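Local coordinates for tRNA threonylcarbamoyladenosine dehydratase (Escherichia coli, PDB 4D79), which catalyses the ATP-dependent dehydration of threonylcarbamoyladenosine at position 37 of tRNAs to its cyclic form, and can accept sulfur from the desulfurase CsdA in vitro, at residues L149-D160 / V201-V211; I38-E47 / T70-R78. All coordinates share one frame; numbering follows the deposited sequence.

Interaction 1: L149-D160 / V201-V211; sequences LVTTGGAGGQID and VDCVFSTEALV. With K (potassium ion), chain I; GOL (glycerol), chain L.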
# COMPACT_ATOMS: atom_id res chain seq x y z
N LEU B 149 4.19 20.52 -1.45
CA LEU B 149 5.14 19.43 -1.40
C LEU B 149 4.84 18.55 -0.21
O LEU B 149 4.54 19.05 0.88
CB LEU B 149 6.57 19.94 -1.26
CG LEU B 149 7.69 18.97 -0.90
CD1 LEU B 149 8.12 18.24 -2.11
CD2 LEU B 149 8.83 19.72 -0.26
N VAL B 150 5.00 17.26 -0.39
CA VAL B 150 5.08 16.34 0.73
C VAL B 150 6.32 15.48 0.53
O VAL B 150 6.57 14.98 -0.57
CB VAL B 150 3.80 15.49 0.92
CG1 VAL B 150 3.39 14.73 -0.34
CG2 VAL B 150 3.97 14.55 2.13
N THR B 151 7.14 15.38 1.56
CA THR B 151 8.35 14.59 1.48
C THR B 151 8.16 13.35 2.35
O THR B 151 7.22 13.23 3.13
CB THR B 151 9.59 15.39 1.91
OG1 THR B 151 10.79 14.62 1.65
CG2 THR B 151 9.55 15.74 3.38
N THR B 152 9.06 12.40 2.16
CA THR B 152 9.01 11.13 2.85
C THR B 152 10.37 10.89 3.46
O THR B 152 11.40 11.13 2.82
CB THR B 152 8.60 9.99 1.89
OG1 THR B 152 9.45 9.99 0.74
CG2 THR B 152 7.15 10.14 1.41
N GLY B 153 10.39 10.46 4.72
CA GLY B 153 11.63 10.06 5.34
C GLY B 153 12.02 8.66 4.87
O GLY B 153 11.50 8.13 3.88
N GLY B 154 12.91 8.04 5.63
CA GLY B 154 13.37 6.71 5.27
C GLY B 154 12.30 5.69 5.64
O GLY B 154 11.80 5.67 6.76
N ALA B 155 11.94 4.86 4.67
CA ALA B 155 10.95 3.81 4.88
C ALA B 155 11.61 2.46 5.12
O ALA B 155 10.93 1.49 5.48
CB ALA B 155 10.00 3.73 3.68
N GLY B 156 12.92 2.39 4.92
CA GLY B 156 13.63 1.16 5.21
C GLY B 156 13.78 0.93 6.70
O GLY B 156 13.62 1.84 7.52
N GLY B 157 14.09 -0.31 7.06
CA GLY B 157 14.30 -0.65 8.46
C GLY B 157 13.06 -0.55 9.31
O GLY B 157 13.17 -0.31 10.52
N GLN B 158 11.87 -0.70 8.72
CA GLN B 158 10.63 -0.56 9.45
C GLN B 158 9.68 -1.67 9.02
O GLN B 158 9.65 -2.03 7.83
CB GLN B 158 10.04 0.85 9.22
CG GLN B 158 10.90 1.84 10.03
CD GLN B 158 10.69 3.19 9.67
OE1 GLN B 158 10.31 3.99 10.52
NE2 GLN B 158 10.92 3.53 8.41
N ILE B 159 8.93 -2.21 9.97
CA ILE B 159 8.02 -3.33 9.69
C ILE B 159 6.56 -3.02 9.98
O ILE B 159 5.70 -3.81 9.58
CB ILE B 159 8.42 -4.60 10.47
CG1 ILE B 159 8.17 -4.45 11.97
CG2 ILE B 159 9.88 -4.94 10.20
CD1 ILE B 159 8.29 -5.79 12.75
N ASP B 160 6.24 -1.93 10.67
CA ASP B 160 4.88 -1.68 11.14
C ASP B 160 4.17 -0.53 10.39
O ASP B 160 4.38 0.64 10.73
CB ASP B 160 4.91 -1.39 12.64
CG ASP B 160 3.54 -1.24 13.25
OD1 ASP B 160 2.51 -1.32 12.53
OD2 ASP B 160 3.51 -1.02 14.47
N VAL B 201 7.78 22.14 6.23
CA VAL B 201 7.83 21.07 5.24
C VAL B 201 7.12 19.84 5.83
O VAL B 201 7.49 19.37 6.91
CB VAL B 201 9.27 20.70 4.85
CG1 VAL B 201 9.28 19.57 3.84
CG2 VAL B 201 10.06 21.91 4.27
N ASP B 202 6.14 19.30 5.11
CA ASP B 202 5.35 18.16 5.59
C ASP B 202 6.10 16.89 5.25
O ASP B 202 6.52 16.70 4.10
CB ASP B 202 3.95 18.06 4.96
CG ASP B 202 3.03 19.21 5.30
OD1 ASP B 202 3.31 19.94 6.28
OD2 ASP B 202 1.99 19.38 4.59
N CYS B 203 6.23 15.99 6.23
CA CYS B 203 7.08 14.82 6.07
C CYS B 203 6.37 13.55 6.56
O CYS B 203 5.90 13.50 7.70
CB CYS B 203 8.38 14.99 6.83
SG CYS B 203 9.56 13.65 6.47
N VAL B 204 6.32 12.53 5.71
CA VAL B 204 5.83 11.22 6.12
C VAL B 204 6.97 10.46 6.81
O VAL B 204 8.08 10.34 6.26
CB VAL B 204 5.33 10.42 4.91
CG1 VAL B 204 4.76 9.04 5.38
CG2 VAL B 204 4.28 11.21 4.10
N PHE B 205 6.71 9.96 8.00
CA PHE B 205 7.70 9.21 8.77
C PHE B 205 6.95 8.20 9.62
O PHE B 205 5.72 8.13 9.58
CB PHE B 205 8.53 10.15 9.66
CG PHE B 205 7.82 10.53 10.91
CD1 PHE B 205 6.72 11.36 10.86
CD2 PHE B 205 8.23 10.05 12.14
CE1 PHE B 205 6.01 11.68 12.03
CE2 PHE B 205 7.53 10.38 13.30
CZ PHE B 205 6.42 11.18 13.24
N SER B 206 7.69 7.39 10.37
CA SER B 206 7.11 6.44 11.29
C SER B 206 7.72 6.55 12.68
O SER B 206 8.92 6.78 12.82
CB SER B 206 7.25 5.04 10.74
OG SER B 206 6.86 4.11 11.73
N THR B 207 6.88 6.42 13.71
CA THR B 207 7.37 6.43 15.09
C THR B 207 8.07 5.15 15.46
O THR B 207 8.65 5.09 16.55
CB THR B 207 6.24 6.65 16.09
OG1 THR B 207 5.17 5.73 15.83
CG2 THR B 207 5.71 8.09 15.98
N GLU B 208 8.03 4.14 14.60
CA GLU B 208 8.67 2.86 14.90
C GLU B 208 10.19 3.01 14.97
O GLU B 208 10.81 3.69 14.14
CB GLU B 208 8.28 1.85 13.80
CG GLU B 208 8.89 0.47 13.96
CD GLU B 208 8.66 -0.41 12.74
OE1 GLU B 208 7.89 -0.02 11.83
OE2 GLU B 208 9.33 -1.45 12.65
N ALA B 209 10.81 2.35 15.94
CA ALA B 209 12.26 2.34 16.05
C ALA B 209 12.86 1.55 14.89
O ALA B 209 12.33 0.52 14.48
CB ALA B 209 12.69 1.75 17.38
N LEU B 210 14.01 2.00 14.39
CA LEU B 210 14.62 1.35 13.24
C LEU B 210 15.11 -0.04 13.58
O LEU B 210 15.64 -0.30 14.66
CB LEU B 210 15.81 2.17 12.72
CG LEU B 210 15.64 2.96 11.44
CD1 LEU B 210 14.40 3.81 11.53
CD2 LEU B 210 16.88 3.79 11.24
N VAL B 211 14.94 -0.92 12.59
CA VAL B 211 15.38 -2.31 12.61
C VAL B 211 16.62 -2.36 11.74
O VAL B 211 16.53 -2.17 10.51
CB VAL B 211 14.29 -3.25 12.07
CG1 VAL B 211 14.78 -4.69 12.11
CG2 VAL B 211 13.00 -3.08 12.86
K K I . 10.93 5.55 12.26
C1 GOL L . 5.95 23.30 1.27
O1 GOL L . 5.87 24.13 0.12
C2 GOL L . 4.54 22.97 1.78
O2 GOL L . 3.81 22.22 0.84
C3 GOL L . 4.56 22.16 3.07
O3 GOL L . 5.30 20.98 2.84
O HOH W 1 2.15 18.81 2.07
O HOH W 2 10.60 7.05 9.69
O HOH W 3 6.84 1.85 10.48
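Glu208 stands with CG anti to the backbone N (chi1 179°) and its chain extended, which brings the carboxylate to the backbone N-H groups of Ile159 and Asp160; Gln158, with CG beside its own N (chi1 -74°), slides past it in the opposite direction toward the potassium ion. OE2 of Glu208 takes the amide N of Ile159 on its syn lone pair at 2.8 Å, while the amide N of Asp160 meets OE1 from above the carboxylate plane. A water bridges OE1 to Ser206 OG and Asp160 O. Gln158 OE1 binds the potassium at 2.4 Å, and its NE2 turns back to Gly154 O, which fixes the amide's rotation. Ser206 O and Glu208 O complete this side of the metal site, with Gln174 O and a more distant water also on the ion. Ser206 OG accepts from Glu208 N, an ST turn.

Upstream, strands 149-152 and 202-206 run parallel, neighbours in the Rossmann-like sheet of the ThiF family. Thr151 N donates to Asp202 O, and Val204 N to Thr151 O. Gly153 N gives a nearly straight bond to Val204 O (2.8 Å), and on one face CG2 of Val150 meets CG2 of Val204 at 3.9 Å. Neutral oxygens supply the protein ligands of the potassium, whereas the carboxylate of Glu208 is held by two backbone N-H groups and a water, donors that probably ease its charge.

Interaction 2: I38-E47 / T70-R78; sequences IGGVGSWAAE and TNRQIHALR. With ATP (adenosine-5'-triphosphate), chain K.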
# COMPACT_ATOMS: atom_id res chain seq x y z
N ILE B 38 10.96 7.04 -8.25
CA ILE B 38 9.97 6.01 -8.52
C ILE B 38 10.46 4.68 -7.92
O ILE B 38 10.51 3.64 -8.59
CB ILE B 38 9.70 5.93 -10.04
CG1 ILE B 38 9.42 7.32 -10.61
CG2 ILE B 38 8.53 5.01 -10.36
CD1 ILE B 38 8.30 8.05 -9.90
N GLY B 39 10.76 4.70 -6.63
CA GLY B 39 11.29 3.51 -5.97
C GLY B 39 10.34 2.89 -4.96
O GLY B 39 9.13 2.74 -5.21
N GLY B 40 10.90 2.53 -3.81
CA GLY B 40 10.16 1.80 -2.80
C GLY B 40 8.97 2.57 -2.29
O GLY B 40 7.94 1.97 -1.93
N VAL B 41 9.06 3.89 -2.28
CA VAL B 41 7.95 4.76 -1.90
C VAL B 41 7.24 5.34 -3.13
O VAL B 41 6.01 5.27 -3.24
CB VAL B 41 8.44 5.88 -0.96
CG1 VAL B 41 7.36 6.89 -0.71
CG2 VAL B 41 8.89 5.30 0.32
N GLY B 42 8.01 5.89 -4.07
CA GLY B 42 7.40 6.66 -5.14
C GLY B 42 6.62 5.83 -6.16
O GLY B 42 5.68 6.34 -6.78
N SER B 43 7.01 4.57 -6.36
CA SER B 43 6.29 3.76 -7.35
C SER B 43 4.86 3.52 -6.90
O SER B 43 3.93 3.61 -7.72
CB SER B 43 7.03 2.44 -7.62
OG SER B 43 7.01 1.58 -6.50
N TRP B 44 4.66 3.30 -5.60
CA TRP B 44 3.31 3.15 -5.07
C TRP B 44 2.57 4.47 -5.00
O TRP B 44 1.36 4.51 -5.22
CB TRP B 44 3.34 2.49 -3.68
CG TRP B 44 4.13 1.27 -3.68
CD1 TRP B 44 5.44 1.19 -3.40
CD2 TRP B 44 3.70 -0.06 -4.00
NE1 TRP B 44 5.87 -0.08 -3.51
CE2 TRP B 44 4.83 -0.89 -3.88
CE3 TRP B 44 2.47 -0.64 -4.36
CZ2 TRP B 44 4.79 -2.25 -4.12
CZ3 TRP B 44 2.42 -2.00 -4.59
CH2 TRP B 44 3.57 -2.79 -4.47
N ALA B 45 3.26 5.59 -4.72
CA ALA B 45 2.59 6.88 -4.80
C ALA B 45 2.04 7.09 -6.22
O ALA B 45 0.91 7.55 -6.40
CB ALA B 45 3.55 8.00 -4.40
N ALA B 46 2.84 6.76 -7.23
CA ALA B 46 2.42 6.97 -8.60
C ALA B 46 1.20 6.12 -8.92
O ALA B 46 0.26 6.60 -9.57
CB ALA B 46 3.58 6.66 -9.55
N GLU B 47 1.22 4.86 -8.47
CA GLU B 47 0.08 3.96 -8.60
C GLU B 47 -1.16 4.57 -7.97
O GLU B 47 -2.24 4.61 -8.58
CB GLU B 47 0.41 2.61 -7.95
CG GLU B 47 -0.72 1.58 -7.99
CD GLU B 47 -0.72 0.76 -9.26
OE1 GLU B 47 0.15 1.02 -10.13
OE2 GLU B 47 -1.57 -0.17 -9.38
N THR B 70 12.59 -6.15 -6.06
CA THR B 70 11.39 -6.98 -6.02
C THR B 70 10.67 -6.91 -4.69
O THR B 70 9.44 -7.02 -4.64
CB THR B 70 11.78 -8.41 -6.36
OG1 THR B 70 12.29 -8.42 -7.70
CG2 THR B 70 10.62 -9.37 -6.23
N ASN B 71 11.41 -6.73 -3.59
CA ASN B 71 10.77 -6.77 -2.30
C ASN B 71 9.90 -5.56 -2.02
O ASN B 71 9.13 -5.62 -1.06
CB ASN B 71 11.79 -6.89 -1.17
CG ASN B 71 12.72 -5.68 -1.08
OD1 ASN B 71 13.15 -5.14 -2.10
ND2 ASN B 71 13.02 -5.24 0.16
N ARG B 72 10.00 -4.47 -2.80
CA ARG B 72 9.32 -3.24 -2.37
C ARG B 72 8.88 -2.28 -3.47
O ARG B 72 8.44 -1.19 -3.11
CB ARG B 72 10.26 -2.47 -1.42
CG ARG B 72 11.48 -1.93 -2.16
CD ARG B 72 12.65 -1.72 -1.25
NE ARG B 72 13.76 -1.01 -1.86
CZ ARG B 72 14.73 -1.57 -2.57
NH1 ARG B 72 14.74 -2.86 -2.81
NH2 ARG B 72 15.69 -0.81 -3.06
N GLN B 73 8.93 -2.61 -4.77
CA GLN B 73 8.61 -1.67 -5.84
C GLN B 73 7.63 -2.30 -6.83
O GLN B 73 7.81 -3.44 -7.29
CB GLN B 73 9.91 -1.21 -6.56
CG GLN B 73 10.91 -0.67 -5.55
CD GLN B 73 12.15 -0.02 -6.14
OE1 GLN B 73 12.19 0.37 -7.30
NE2 GLN B 73 13.16 0.14 -5.32
N ILE B 74 6.55 -1.58 -7.12
CA ILE B 74 5.44 -2.20 -7.83
C ILE B 74 5.80 -2.59 -9.26
O ILE B 74 5.16 -3.48 -9.84
CB ILE B 74 4.24 -1.25 -7.78
CG1 ILE B 74 2.95 -1.98 -8.21
CG2 ILE B 74 4.50 -0.05 -8.63
CD1 ILE B 74 1.70 -1.19 -8.04
N HIS B 75 6.79 -1.95 -9.85
CA HIS B 75 7.22 -2.22 -11.22
C HIS B 75 8.27 -3.31 -11.33
O HIS B 75 8.68 -3.65 -12.45
CB HIS B 75 7.77 -0.94 -11.87
CG HIS B 75 8.79 -0.26 -11.02
ND1 HIS B 75 9.98 -0.86 -10.64
CD2 HIS B 75 8.77 0.95 -10.42
CE1 HIS B 75 10.65 -0.03 -9.86
NE2 HIS B 75 9.93 1.07 -9.71
N ALA B 76 8.71 -3.87 -10.20
CA ALA B 76 9.81 -4.83 -10.19
C ALA B 76 9.21 -6.20 -10.48
O ALA B 76 8.65 -6.87 -9.61
CB ALA B 76 10.56 -4.77 -8.87
N LEU B 77 9.26 -6.57 -11.75
CA LEU B 77 8.76 -7.84 -12.26
C LEU B 77 9.86 -8.43 -13.13
O LEU B 77 10.66 -7.69 -13.71
CB LEU B 77 7.49 -7.67 -13.14
CG LEU B 77 6.27 -6.97 -12.54
CD1 LEU B 77 5.15 -6.77 -13.58
CD2 LEU B 77 5.77 -7.76 -11.35
N ARG B 78 9.82 -9.75 -13.28
CA ARG B 78 10.85 -10.46 -14.03
C ARG B 78 11.11 -9.81 -15.38
O ARG B 78 12.27 -9.60 -15.78
CB ARG B 78 10.42 -11.92 -14.21
CG ARG B 78 11.37 -12.81 -14.95
CD ARG B 78 10.71 -14.12 -15.30
NE ARG B 78 11.61 -14.97 -16.07
CZ ARG B 78 11.37 -16.24 -16.34
NH1 ARG B 78 10.25 -16.81 -15.92
NH2 ARG B 78 12.26 -16.95 -17.04
PG ATP K . 18.87 0.56 -4.86
O1G ATP K . 19.34 -0.74 -4.23
O2G ATP K . 18.75 0.51 -6.36
O3G ATP K . 19.55 1.79 -4.29
PB ATP K . 16.41 1.95 -4.65
O1B ATP K . 17.19 3.23 -4.43
O2B ATP K . 15.60 1.72 -5.92
O3B ATP K . 17.35 0.68 -4.36
PA ATP K . 14.46 2.94 -2.88
O1A ATP K . 15.31 3.69 -1.85
O2A ATP K . 13.20 2.25 -2.42
O3A ATP K . 15.39 1.76 -3.43
O5' ATP K . 14.13 3.88 -4.16
C5' ATP K . 14.55 5.25 -4.30
C4' ATP K . 14.31 5.89 -5.68
O4' ATP K . 14.53 7.33 -5.68
C3' ATP K . 15.22 5.31 -6.75
O3' ATP K . 14.48 4.79 -7.86
C2' ATP K . 16.06 6.50 -7.19
O2' ATP K . 16.45 6.41 -8.55
C1' ATP K . 15.18 7.70 -6.93
N9 ATP K . 15.97 8.97 -6.97
C8 ATP K . 17.11 9.14 -6.25
N7 ATP K . 17.67 10.36 -6.46
C5 ATP K . 16.89 10.99 -7.34
C6 ATP K . 16.92 12.33 -7.95
N6 ATP K . 17.93 13.15 -7.66
N1 ATP K . 15.97 12.67 -8.82
C2 ATP K . 14.97 11.82 -9.13
N3 ATP K . 14.87 10.58 -8.61
C4 ATP K . 15.78 10.10 -7.70
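Trp44 lays one face of its indole against Ile74, whose CB sits 3.6 Å from the centroid of the six-membered ring and only 7° off its normal, a CH-pi contact, while the edge carrying NE1 points at Arg72 O. Trp44 NE1 donates to Arg72 O at 2.8 Å, the oxygen in the ring plane, though the donor lies above the plane of the carbonyl. The His75 ring also works by its edge: NE2 donates to Ile38 O. The guanidinium of Arg72 has Gln73 NE2 against one face, toward its rim, with Asn71 OD1 and the ATP phosphates at its edge.

These groups fasten the loop 70-78 to a glycine-rich turn that fits the GxGxxG pattern of Rossmann-type folds and to the start of helix 42-51, where ATP binds. Gly39 and Gly40 leave the nucleotide room that a side chain would take, and Gly40 N donates to O2A of the alpha phosphate. From the loop, Arg72 NH2 bonds to the bridging O3A and Gln73 NE2 to O2B of the beta phosphate, so the two segments grip the phosphate chain together.

Replacing Trp44 with an alanine would probably leave Arg72 O without its indole donor and open a gap over Ile74, letting the loop that presents Arg72 and Gln73 shift. Ile74, its CG1 anti to the backbone N (chi1 -166°), runs on past the indole to Glu47, whose carboxylate is paired with Arg92 and Arg51. Glu47 of the second subunit packs on this Trp44.

Ser43 OG joins both segments, donating to Gly39 O at 2.7 Å and accepting the amide N of Ile74 at 3.3 Å.

In the fold
Both contacts are largely buried and belong to one nucleotide-binding fold, yet they serve different ends of it. Interaction 2 joins a glycine-rich turn and helix 42-51 to a loop, beside the ligand, largely through side-chain bonds and an aromatic face. Interaction 1 pairs two strands of the sheet through backbone bonds, then leaves the sheet for a loop organised by a metal. They meet where Val41 packs on Thr152 and Ala155. Helix 242-266 touches both, through Phe248 on Val41, Ala155 and Val204. Each reaches the second subunit: interaction 1 by Ile159 and Val211 packing on its Leu19, with one weak hydrogen bond; interaction 2 also through hydrogen bonds from its Arg51 and Arg92 to backbone oxygens.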